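Local atomic coordinates of conserved domain protein (PDB entry 3PNN), a protein that probably transfers a sugar from an activated donor to an acceptor, forming a glycosidic linkage in the cytoplasm. Residues 4-16 and 47-59. Numbering follows the deposited sequence.
Sequences MKPTLFVLAAGMG and GFGRLVFVIRHSF
Arg50 NH1 grips two oxygens of the chain entering strand 7-11, Lys5 O at 2.9 Å and Thr7 OG1 at 2.9 Å, both in the guanidinium plane. A flat group with several N-H bonds suits this place: its NH2 reaches a water that also takes the N-H of Lys5. Arg50 CG sits between the backbone N and the carbonyl carbon (chi1 67°), and the chain bends at chi3 (59°), which folds it back over Thr7. Further along, the backbones of Leu8 to Ala12 and Arg50 to Val54 pair in parallel, from Leu8 N to Arg50 O (2.9 Å) up to a weak bond from Ala12 N to Val54 O. Strands 7-11 and 50-55, joined through helix 35-46, which packs on the Leu8 and Leu51 side, form a beta-alpha-beta unit of the Rossmann-like core. Branched and aromatic residues fill both sheet faces: Leu8 lies beside Leu51, and Val10 CB lies 3.6 Å from Phe53 CD1. On the other face Phe9 CE1 meets Val54 CB at 3.8 Å. At one end Pro6 CG sits over the Phe48 ring in a CH-pi contact. At the other, Gly16, lacking a side chain, brings CA over a face of Phe59, 3.9 Å from the centroid. Ala13 O stands 3.0 Å above Arg56 CZ, over the guanidinium face, without a hydrogen bond. Gln82 OE1 accepts a hydrogen bond from Arg56 NH2, which also bonds a glycerol probably from the crystallisation liquor, and Glu116 accepts one from Thr7 OG1.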
loop_
_atom_site.group_PDB
_atom_site.type_symbol
_atom_site.label_atom_id
_atom_site.label_comp_id
_atom_site.label_asym_id
_atom_site.label_seq_id
_atom_site.Cartn_x
_atom_site.Cartn_y
_atom_site.Cartn_z
HETATM N N MSE A 4 -9.187 -12.860 -17.685
HETATM C CA MSE A 4 -8.933 -11.626 -16.944
HETATM C C MSE A 4 -7.542 -11.611 -16.316
HETATM O O MSE A 4 -7.049 -12.635 -15.841
HETATM C CB MSE A 4 -10.020 -11.428 -15.873
HETATM C CG MSE A 4 -9.875 -10.168 -15.023
HETATM SE SE MSE A 4 -8.764 -10.452 -13.440
HETATM C CE MSE A 4 -9.845 -11.816 -12.555
ATOM N N LYS A 5 -6.920 -10.436 -16.327
ATOM C CA LYS A 5 -5.683 -10.199 -15.603
ATOM C C LYS A 5 -5.971 -9.081 -14.606
ATOM O O LYS A 5 -6.640 -8.103 -14.945
ATOM C CB LYS A 5 -4.567 -9.768 -16.548
ATOM C CG LYS A 5 -4.123 -10.846 -17.545
ATOM C CD LYS A 5 -3.133 -10.272 -18.556
ATOM C CE LYS A 5 -2.390 -11.366 -19.322
ATOM N NZ LYS A 5 -1.092 -11.720 -18.672
ATOM N N PRO A 6 -5.473 -9.224 -13.375
ATOM C CA PRO A 6 -5.802 -8.227 -12.347
ATOM C C PRO A 6 -5.033 -6.925 -12.530
ATOM O O PRO A 6 -4.005 -6.862 -13.213
ATOM C CB PRO A 6 -5.402 -8.926 -11.039
ATOM C CG PRO A 6 -4.288 -9.860 -11.452
ATOM C CD PRO A 6 -4.518 -10.238 -12.898
ATOM N N THR A 7 -5.549 -5.869 -11.906
ATOM C CA THR A 7 -4.969 -4.546 -12.003
ATOM C C THR A 7 -4.063 -4.273 -10.803
ATOM O O THR A 7 -4.388 -4.662 -9.677
ATOM C CB THR A 7 -6.115 -3.508 -12.042
ATOM O OG1 THR A 7 -6.816 -3.644 -13.287
ATOM C CG2 THR A 7 -5.596 -2.058 -11.883
ATOM N N LEU A 8 -2.925 -3.625 -11.033
ATOM C CA LEU A 8 -2.094 -3.136 -9.928
ATOM C C LEU A 8 -2.349 -1.634 -9.709
ATOM O O LEU A 8 -2.108 -0.821 -10.595
ATOM C CB LEU A 8 -0.601 -3.384 -10.206
ATOM C CG LEU A 8 0.334 -2.892 -9.087
ATOM C CD1 LEU A 8 0.126 -3.721 -7.824
ATOM C CD2 LEU A 8 1.778 -2.999 -9.531
ATOM N N PHE A 9 -2.829 -1.279 -8.524
ATOM C CA PHE A 9 -3.208 0.099 -8.212
ATOM C C PHE A 9 -2.131 0.586 -7.262
ATOM O O PHE A 9 -1.998 0.070 -6.147
ATOM C CB PHE A 9 -4.593 0.100 -7.544
ATOM C CG PHE A 9 -5.208 1.473 -7.348
ATOM C CD1 PHE A 9 -4.595 2.623 -7.817
ATOM C CD2 PHE A 9 -6.438 1.597 -6.698
ATOM C CE1 PHE A 9 -5.183 3.883 -7.641
ATOM C CE2 PHE A 9 -7.024 2.847 -6.524
ATOM C CZ PHE A 9 -6.385 3.993 -6.998
ATOM N N VAL A 10 -1.336 1.549 -7.718
ATOM C CA VAL A 10 -0.211 2.039 -6.936
ATOM C C VAL A 10 -0.530 3.372 -6.253
ATOM O O VAL A 10 -0.903 4.363 -6.911
ATOM C CB VAL A 10 1.062 2.196 -7.815
ATOM C CG1 VAL A 10 2.217 2.744 -6.981
ATOM C CG2 VAL A 10 1.444 0.853 -8.472
ATOM N N LEU A 11 -0.391 3.403 -4.926
ATOM C CA LEU A 11 -0.619 4.635 -4.163
ATOM C C LEU A 11 0.570 5.591 -4.293
ATOM O O LEU A 11 1.528 5.516 -3.525
ATOM C CB LEU A 11 -0.873 4.314 -2.687
ATOM C CG LEU A 11 -2.067 3.398 -2.425
ATOM C CD1 LEU A 11 -2.213 3.169 -0.925
ATOM C CD2 LEU A 11 -3.345 4.009 -3.006
ATOM N N ALA A 12 0.491 6.500 -5.258
ATOM C CA ALA A 12 1.617 7.368 -5.585
ATOM C C ALA A 12 1.339 8.847 -5.300
ATOM O O ALA A 12 2.070 9.735 -5.743
ATOM C CB ALA A 12 2.021 7.164 -7.047
ATOM N N ALA A 13 0.291 9.117 -4.535
ATOM C CA ALA A 13 -0.179 10.482 -4.379
ATOM C C ALA A 13 0.762 11.293 -3.488
ATOM O O ALA A 13 0.739 12.519 -3.509
ATOM C CB ALA A 13 -1.594 10.485 -3.829
ATOM N N GLY A 14 1.601 10.593 -2.726
ATOM C CA GLY A 14 2.536 11.237 -1.818
ATOM C C GLY A 14 3.900 11.549 -2.419
ATOM O O GLY A 14 4.798 12.006 -1.705
HETATM N N MSE A 15 4.059 11.315 -3.724
HETATM C CA MSE A 15 5.365 11.464 -4.389
HETATM C C MSE A 15 5.773 12.874 -4.766
HETATM O O MSE A 15 6.886 13.080 -5.265
HETATM C CB MSE A 15 5.426 10.647 -5.672
HETATM C CG MSE A 15 4.703 9.360 -5.614
HETATM SE SE MSE A 15 5.870 8.029 -6.297
HETATM C CE MSE A 15 7.036 8.083 -4.696
ATOM N N GLY A 16 4.879 13.838 -4.583
ATOM C CA GLY A 16 5.197 15.202 -4.943
ATOM C C GLY A 16 5.845 15.945 -3.790
ATOM O O GLY A 16 5.703 15.557 -2.628
ATOM N N GLY A 47 1.877 -11.536 -13.625
ATOM C CA GLY A 47 0.701 -11.645 -14.471
ATOM C C GLY A 47 -0.361 -10.583 -14.271
ATOM O O GLY A 47 -1.517 -10.774 -14.680
ATOM N N PHE A 48 0.007 -9.458 -13.654
ATOM C CA PHE A 48 -0.905 -8.314 -13.590
ATOM C C PHE A 48 -1.070 -7.733 -14.988
ATOM O O PHE A 48 -0.130 -7.740 -15.771
ATOM C CB PHE A 48 -0.398 -7.249 -12.609
ATOM C CG PHE A 48 -0.640 -7.605 -11.170
ATOM C CD1 PHE A 48 -1.764 -7.126 -10.507
ATOM C CD2 PHE A 48 0.249 -8.432 -10.486
ATOM C CE1 PHE A 48 -2.008 -7.469 -9.184
ATOM C CE2 PHE A 48 0.013 -8.780 -9.150
ATOM C CZ PHE A 48 -1.113 -8.292 -8.506
ATOM N N GLY A 49 -2.271 -7.246 -15.299
ATOM C CA GLY A 49 -2.603 -6.844 -16.658
ATOM C C GLY A 49 -2.474 -5.369 -16.977
ATOM O O GLY A 49 -2.379 -4.993 -18.143
ATOM N N ARG A 50 -2.484 -4.527 -15.951
ATOM C CA ARG A 50 -2.403 -3.083 -16.159
ATOM C C ARG A 50 -2.042 -2.394 -14.855
ATOM O O ARG A 50 -2.240 -2.962 -13.763
ATOM C CB ARG A 50 -3.746 -2.535 -16.669
ATOM C CG ARG A 50 -4.871 -2.616 -15.649
ATOM C CD ARG A 50 -6.245 -2.580 -16.315
ATOM N NE ARG A 50 -6.401 -3.689 -17.249
ATOM C CZ ARG A 50 -6.567 -4.962 -16.895
ATOM N NH1 ARG A 50 -6.612 -5.313 -15.607
ATOM N NH2 ARG A 50 -6.686 -5.893 -17.836
ATOM N N LEU A 51 -1.515 -1.178 -14.975
ATOM C CA LEU A 51 -1.182 -0.356 -13.828
ATOM C C LEU A 51 -2.085 0.865 -13.761
ATOM O O LEU A 51 -2.366 1.514 -14.775
ATOM C CB LEU A 51 0.254 0.150 -13.926
ATOM C CG LEU A 51 1.363 -0.824 -14.306
ATOM C CD1 LEU A 51 2.700 -0.044 -14.312
ATOM C CD2 LEU A 51 1.405 -1.994 -13.334
ATOM N N VAL A 52 -2.519 1.191 -12.554
ATOM C CA VAL A 52 -3.160 2.472 -12.301
ATOM C C VAL A 52 -2.388 3.177 -11.182
ATOM O O VAL A 52 -2.123 2.572 -10.132
ATOM C CB VAL A 52 -4.646 2.292 -11.891
ATOM C CG1 VAL A 52 -5.267 3.639 -11.484
ATOM C CG2 VAL A 52 -5.436 1.648 -13.033
ATOM N N PHE A 53 -2.009 4.437 -11.415
ATOM C CA PHE A 53 -1.352 5.246 -10.392
ATOM C C PHE A 53 -2.302 6.331 -9.938
ATOM O O PHE A 53 -2.844 7.059 -10.771
ATOM C CB PHE A 53 -0.092 5.932 -10.950
ATOM C CG PHE A 53 0.970 4.960 -11.407
ATOM C CD1 PHE A 53 1.916 4.480 -10.505
ATOM C CD2 PHE A 53 1.006 4.523 -12.725
ATOM C CE1 PHE A 53 2.906 3.577 -10.919
ATOM C CE2 PHE A 53 1.987 3.611 -13.155
ATOM C CZ PHE A 53 2.935 3.142 -12.249
ATOM N N VAL A 54 -2.500 6.461 -8.630
ATOM C CA VAL A 54 -3.137 7.684 -8.139
ATOM C C VAL A 54 -2.033 8.685 -7.781
ATOM O O VAL A 54 -1.139 8.378 -6.993
ATOM C CB VAL A 54 -4.083 7.439 -6.942
ATOM C CG1 VAL A 54 -3.369 6.698 -5.814
ATOM C CG2 VAL A 54 -4.693 8.769 -6.465
ATOM N N ILE A 55 -2.087 9.860 -8.398
ATOM C CA ILE A 55 -1.123 10.924 -8.143
ATOM C C ILE A 55 -1.901 12.216 -7.888
ATOM O O ILE A 55 -3.114 12.173 -7.672
ATOM C CB ILE A 55 -0.158 11.120 -9.339
ATOM C CG1 ILE A 55 -0.920 11.536 -10.600
ATOM C CG2 ILE A 55 0.668 9.847 -9.606
ATOM C CD1 ILE A 55 0.014 12.149 -11.677
ATOM N N ARG A 56 -1.216 13.362 -7.899
ATOM C CA ARG A 56 -1.914 14.646 -7.846
ATOM C C ARG A 56 -1.514 15.504 -9.041
ATOM O O ARG A 56 -0.445 15.313 -9.607
ATOM C CB ARG A 56 -1.650 15.359 -6.513
ATOM C CG ARG A 56 -1.911 14.436 -5.327
ATOM C CD ARG A 56 -1.883 15.137 -3.961
ATOM N NE ARG A 56 -2.078 14.134 -2.913
ATOM C CZ ARG A 56 -1.316 14.008 -1.827
ATOM N NH1 ARG A 56 -0.318 14.866 -1.598
ATOM N NH2 ARG A 56 -1.571 13.038 -0.954
ATOM N N HIS A 57 -2.378 16.437 -9.432
ATOM C CA HIS A 57 -2.096 17.270 -10.595
ATOM C C HIS A 57 -0.819 18.093 -10.412
ATOM O O HIS A 57 -0.128 18.382 -11.383
ATOM C CB HIS A 57 -3.270 18.209 -10.891
ATOM C CG HIS A 57 -4.465 17.515 -11.465
ATOM N ND1 HIS A 57 -4.475 16.979 -12.736
ATOM C CD2 HIS A 57 -5.692 17.276 -10.945
ATOM C CE1 HIS A 57 -5.655 16.433 -12.971
ATOM N NE2 HIS A 57 -6.413 16.601 -11.901
ATOM N N SER A 58 -0.512 18.456 -9.167
ATOM C CA SER A 58 0.656 19.299 -8.877
ATOM C C SER A 58 1.991 18.713 -9.349
ATOM O O SER A 58 2.960 19.450 -9.533
ATOM C CB SER A 58 0.736 19.637 -7.381
ATOM O OG SER A 58 1.196 18.534 -6.625
ATOM N N PHE A 59 2.056 17.402 -9.546
ATOM C CA PHE A 59 3.289 16.808 -10.062
ATOM C C PHE A 59 3.050 15.902 -11.272
ATOM O O PHE A 59 3.861 15.035 -11.585
ATOM C CB PHE A 59 4.090 16.091 -8.957
ATOM C CG PHE A 59 3.356 14.961 -8.272
ATOM C CD1 PHE A 59 3.540 13.657 -8.677
ATOM C CD2 PHE A 59 2.530 15.203 -7.184
ATOM C CE1 PHE A 59 2.896 12.601 -8.032
ATOM C CE2 PHE A 59 1.872 14.162 -6.541
ATOM C CZ PHE A 59 2.062 12.853 -6.959
HETATM O O HOH W 1 -8.487 -8.207 -17.896
#